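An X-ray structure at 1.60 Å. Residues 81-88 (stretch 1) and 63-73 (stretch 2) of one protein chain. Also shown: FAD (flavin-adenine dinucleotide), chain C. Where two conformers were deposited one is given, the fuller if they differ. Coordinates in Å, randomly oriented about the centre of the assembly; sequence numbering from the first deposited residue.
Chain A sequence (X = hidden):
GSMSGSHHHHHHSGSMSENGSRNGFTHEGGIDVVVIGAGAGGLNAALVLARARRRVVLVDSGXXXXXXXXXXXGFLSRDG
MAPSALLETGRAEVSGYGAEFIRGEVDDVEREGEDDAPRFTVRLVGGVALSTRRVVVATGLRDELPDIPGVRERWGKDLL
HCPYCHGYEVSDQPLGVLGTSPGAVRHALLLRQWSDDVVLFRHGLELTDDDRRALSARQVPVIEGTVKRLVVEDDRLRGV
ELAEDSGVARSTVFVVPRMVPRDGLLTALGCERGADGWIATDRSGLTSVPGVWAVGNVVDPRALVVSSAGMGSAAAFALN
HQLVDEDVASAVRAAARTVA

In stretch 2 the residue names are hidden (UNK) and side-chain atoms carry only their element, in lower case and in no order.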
# COMPACT_ATOMS: atom_id res chain seq x y z
N MET A 81 1.52 -17.21 -4.52
CA MET A 81 2.17 -17.68 -3.30
C MET A 81 1.15 -18.14 -2.26
O MET A 81 0.10 -17.52 -2.10
CB MET A 81 3.03 -16.56 -2.70
CG MET A 81 3.96 -17.00 -1.57
SD MET A 81 4.85 -15.61 -0.86
CE MET A 81 6.32 -16.42 -0.24
N ALA A 82 1.46 -19.23 -1.55
CA ALA A 82 0.61 -19.69 -0.45
C ALA A 82 0.63 -18.65 0.67
O ALA A 82 1.70 -18.14 1.01
CB ALA A 82 1.08 -21.04 0.07
N PRO A 83 -0.54 -18.32 1.25
CA PRO A 83 -0.56 -17.38 2.38
C PRO A 83 0.39 -17.77 3.51
O PRO A 83 1.08 -16.90 4.06
CB PRO A 83 -2.01 -17.43 2.84
CG PRO A 83 -2.78 -17.73 1.60
CD PRO A 83 -1.91 -18.67 0.82
N SER A 84 0.45 -19.05 3.86
CA SER A 84 1.34 -19.52 4.93
C SER A 84 2.81 -19.28 4.60
O SER A 84 3.62 -19.02 5.49
CB SER A 84 1.11 -21.01 5.22
OG SER A 84 1.36 -21.81 4.08
N ALA A 85 3.16 -19.36 3.31
CA ALA A 85 4.53 -19.11 2.87
C ALA A 85 4.88 -17.62 2.94
O ALA A 85 6.00 -17.27 3.33
CB ALA A 85 4.74 -19.64 1.46
N LEU A 86 3.94 -16.76 2.57
CA LEU A 86 4.15 -15.31 2.70
C LEU A 86 4.43 -14.96 4.16
O LEU A 86 5.38 -14.22 4.46
CB LEU A 86 2.92 -14.52 2.22
CG LEU A 86 3.03 -12.99 2.37
CD1 LEU A 86 4.00 -12.42 1.36
CD2 LEU A 86 1.67 -12.31 2.25
N LEU A 87 3.62 -15.49 5.06
CA LEU A 87 3.75 -15.19 6.48
C LEU A 87 5.02 -15.79 7.07
O LEU A 87 5.71 -15.12 7.84
CB LEU A 87 2.50 -15.65 7.24
CG LEU A 87 1.19 -15.00 6.79
CD1 LEU A 87 0.01 -15.61 7.54
CD2 LEU A 87 1.21 -13.49 6.97
N GLU A 88 5.36 -17.03 6.71
CA GLU A 88 6.60 -17.65 7.18
C GLU A 88 7.82 -16.82 6.76
O GLU A 88 8.70 -16.55 7.58
CB GLU A 88 6.73 -19.08 6.64
CG GLU A 88 7.98 -19.81 7.12
CD GLU A 88 8.01 -21.28 6.71
OE1 GLU A 88 6.94 -21.92 6.68
OE2 GLU A 88 9.12 -21.79 6.43
N UNK A 63 -4.76 -16.37 12.97
CA UNK A 63 -5.96 -16.55 12.15
C UNK A 63 -6.01 -15.58 10.97
O UNK A 63 -6.86 -14.69 10.94
c UNK A 63 -7.20 -16.41 13.02
N UNK A 64 -5.11 -15.76 9.98
CA UNK A 64 -5.17 -14.92 8.77
C UNK A 64 -6.51 -15.07 8.05
O UNK A 64 -7.02 -16.18 7.91
c UNK A 64 -4.04 -15.47 7.88
c UNK A 64 -3.39 -16.57 8.62
c UNK A 64 -4.05 -16.77 9.94
N UNK A 65 -7.06 -13.95 7.60
CA UNK A 65 -8.38 -13.95 6.96
C UNK A 65 -8.44 -14.87 5.73
O UNK A 65 -9.45 -15.54 5.51
c UNK A 65 -12.02 -10.05 3.84
n UNK A 65 -11.17 -9.08 3.53
c UNK A 65 -10.09 -12.44 5.82
n UNK A 65 -13.19 -10.12 3.20
c UNK A 65 -8.79 -12.53 6.59
n UNK A 65 -11.72 -10.96 4.76
c UNK A 65 -10.49 -11.01 5.54
N UNK A 66 -7.36 -14.91 4.95
CA UNK A 66 -7.34 -15.69 3.71
C UNK A 66 -6.74 -17.10 3.85
O UNK A 66 -6.43 -17.75 2.85
o UNK A 66 -4.82 -14.35 4.04
c UNK A 66 -6.64 -14.92 2.59
n UNK A 66 -4.35 -14.62 1.86
c UNK A 66 -5.18 -14.61 2.89
N UNK A 67 -6.62 -17.59 5.09
CA UNK A 67 -6.14 -18.95 5.35
C UNK A 67 -6.92 -20.04 4.60
O UNK A 67 -6.32 -21.03 4.18
c UNK A 67 -6.15 -19.23 6.85
N UNK A 68 -8.25 -19.87 4.42
CA UNK A 68 -9.02 -20.87 3.66
C UNK A 68 -8.66 -21.04 2.17
O UNK A 68 -9.00 -22.07 1.59
c UNK A 68 -9.13 -18.89 5.07
c UNK A 68 -10.47 -19.55 5.03
c UNK A 68 -10.46 -20.36 3.79
N UNK A 69 -8.00 -20.04 1.59
CA UNK A 69 -7.58 -20.08 0.19
C UNK A 69 -6.13 -20.55 0.08
O UNK A 69 -5.24 -19.96 0.70
c UNK A 69 -7.71 -18.68 -0.41
o UNK A 69 -7.41 -18.69 -1.80
N UNK A 70 -5.90 -21.59 -0.72
CA UNK A 70 -4.56 -22.19 -0.83
C UNK A 70 -3.48 -21.29 -1.43
O UNK A 70 -2.31 -21.43 -1.08
c UNK A 70 -4.64 -23.48 -1.64
N UNK A 71 -3.86 -20.38 -2.32
CA UNK A 71 -2.90 -19.49 -2.96
C UNK A 71 -3.46 -18.07 -3.02
O UNK A 71 -4.63 -17.88 -3.32
n UNK A 71 -1.65 -23.51 -4.61
c UNK A 71 -2.04 -21.35 -4.44
c UNK A 71 -2.60 -19.97 -4.38
c UNK A 71 -0.51 -22.93 -4.30
c UNK A 71 -2.63 -22.54 -4.70
n UNK A 71 -0.71 -21.63 -4.18
N UNK A 72 -2.62 -17.08 -2.72
CA UNK A 72 -3.02 -15.69 -2.88
C UNK A 72 -2.58 -15.18 -4.24
O UNK A 72 -1.58 -15.64 -4.80
c UNK A 72 -2.51 -14.79 -1.74
c UNK A 72 1.16 -12.92 -1.44
s UNK A 72 -0.60 -12.85 -1.16
c UNK A 72 -1.02 -14.51 -1.72
N UNK A 73 -3.35 -14.24 -4.78
CA UNK A 73 -3.10 -13.66 -6.09
C UNK A 73 -3.08 -12.14 -6.02
O UNK A 73 -3.72 -11.54 -5.15
c UNK A 73 -4.20 -14.09 -7.07
n UNK A 73 -3.47 -17.72 -7.44
c UNK A 73 -4.52 -15.58 -7.10
c UNK A 73 -3.43 -16.43 -7.72
o UNK A 73 -2.57 -15.94 -8.46
PA FAD C . -5.08 -10.43 8.30
O1A FAD C . -4.22 -10.97 7.19
O2A FAD C . -6.45 -11.03 8.50
O5B FAD C . -4.27 -10.58 9.68
C5B FAD C . -4.83 -10.14 10.90
C4B FAD C . -4.16 -10.90 12.03
O4B FAD C . -4.52 -10.32 13.28
C3B FAD C . -4.58 -12.37 12.09
O3B FAD C . -3.43 -13.22 11.98
C2B FAD C . -5.27 -12.52 13.44
O2B FAD C . -4.99 -13.78 14.05
C1B FAD C . -4.69 -11.36 14.24
N9A FAD C . -5.52 -10.86 15.36
C8A FAD C . -6.79 -10.42 15.29
N7A FAD C . -7.21 -10.00 16.51
C5A FAD C . -6.19 -10.17 17.37
C6A FAD C . -5.95 -9.92 18.81
N6A FAD C . -6.93 -9.41 19.59
N1A FAD C . -4.73 -10.23 19.31
C2A FAD C . -3.74 -10.75 18.55
N3A FAD C . -3.89 -10.99 17.23
C4A FAD C . -5.07 -10.72 16.60
N1 FAD C . -6.18 -10.85 -0.86
C2 FAD C . -5.28 -10.87 -1.87
O2 FAD C . -4.56 -9.86 -2.03
N3 FAD C . -5.12 -11.92 -2.69
C4 FAD C . -5.86 -13.04 -2.56
O4 FAD C . -5.70 -14.00 -3.33
C4X FAD C . -6.87 -13.11 -1.47
N5 FAD C . -7.66 -14.19 -1.26
C5X FAD C . -8.58 -14.19 -0.26
C6 FAD C . -9.38 -15.32 -0.07
C7 FAD C . -10.33 -15.35 0.95
C7M FAD C . -11.18 -16.58 1.14
C8 FAD C . -10.49 -14.18 1.84
C8M FAD C . -11.52 -14.19 2.95
C9 FAD C . -9.70 -13.05 1.66
C9A FAD C . -8.75 -13.01 0.64
N10 FAD C . -7.92 -11.87 0.43
C10 FAD C . -6.98 -11.91 -0.62
C1' FAD C . -8.00 -10.66 1.25
C2' FAD C . -7.01 -10.80 2.42
O2' FAD C . -7.54 -11.74 3.37
C3' FAD C . -6.76 -9.46 3.11
O3' FAD C . -6.31 -8.51 2.15
C4' FAD C . -5.72 -9.55 4.23
O4' FAD C . -5.98 -10.65 5.10
C5' FAD C . -5.69 -8.28 5.07
O5' FAD C . -4.48 -8.26 5.82
P FAD C . -4.45 -7.73 7.34
O1P FAD C . -5.28 -6.48 7.44
O2P FAD C . -3.00 -7.73 7.78
O3P FAD C . -5.29 -8.83 8.18

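Position 63 carries a single side-chain carbon, and this CB lies 9.1 Å from Leu87 CD1, so the residue is Ala63; its N donates a hydrogen bond to FAD O2B (2.8 Å). At position 64 three carbons close a ring onto the backbone N; CA-to-CB points toward stretch 1, and a ring carbon lies 3.7 Å from Leu87 CD1. The closed ring defines Pro64, and the touching atom is CG.

Position 65 has three carbons, a nitrogen, and a carbon bearing two more nitrogens: a guanidinium, hence Arg65. It is out of reach of stretch 1; its N donates to FAD O2A (3.1 Å), and FAD C9 lies over one face of the guanidinium. Position 66 shows two carbons, the second carrying one O and one N; its side-chain nitrogen lies 3.5 Å from Pro83 CG. A terminal amide on so short a chain is Asn66, and that nitrogen is ND2.

Position 67 has one carbon, this CB 6.0 Å from Pro83 CB: Ala67, whose N closes a type I turn on Pro64 O (3.2 Å). At position 68 three carbons close a ring onto N, and CA-to-CB points away from stretch 1: Pro68. Position 69 has a carbon followed by an oxygen, unbranched, with CB 5.4 Å from Pro83 CG: Ser69. Its N bonds Asn66 O (3.0 Å), closing a second type I turn, while Ser69 O sits 3.4 Å from Pro83 CG.

Position 70 has one carbon directed away from stretch 1, giving Ala70; its contact is made by the backbone, with Ala70 O 3.5 Å from Ala82 CA in a CA-H...O geometry (144° at H). At position 71 a carbon leads to a five-membered ring of three carbons and two nitrogens. Met81 C lies at the ring edge, and a ring nitrogen is 4.2 Å from Ala82 N. This is the imidazole of His71, and that nitrogen is ND1.

Position 72 is an unbranched chain of two carbons, sulfur and carbon, its terminal carbon 3.8 Å from Leu86 CD2 and 4.3 Å from Met81 CB: Met72, reaching with CE. Position 73 has three carbons, the third bearing O and N, which gives Gln73; Gln73 N donates to FAD O4 (2.8 Å) and Gln73 O accepts from FAD N3 (2.9 Å).

The contact buries 439 Å² and has one cross-stretch hydrogen bond, Met72 N to Met81 O (2.8 Å), whose 168° angle shows a well-aligned bond that ties the two backbones just before the helix. Pro83, at the start of that helix, fits against Ser69 O and Ala70 O, its CD 3.4 Å from the latter. Leu86 and Leu87 extend the apolar packing along the helix to Met72 and Pro64 respectively.

Stretch 2 (63-73) APRNAPSAHMQ
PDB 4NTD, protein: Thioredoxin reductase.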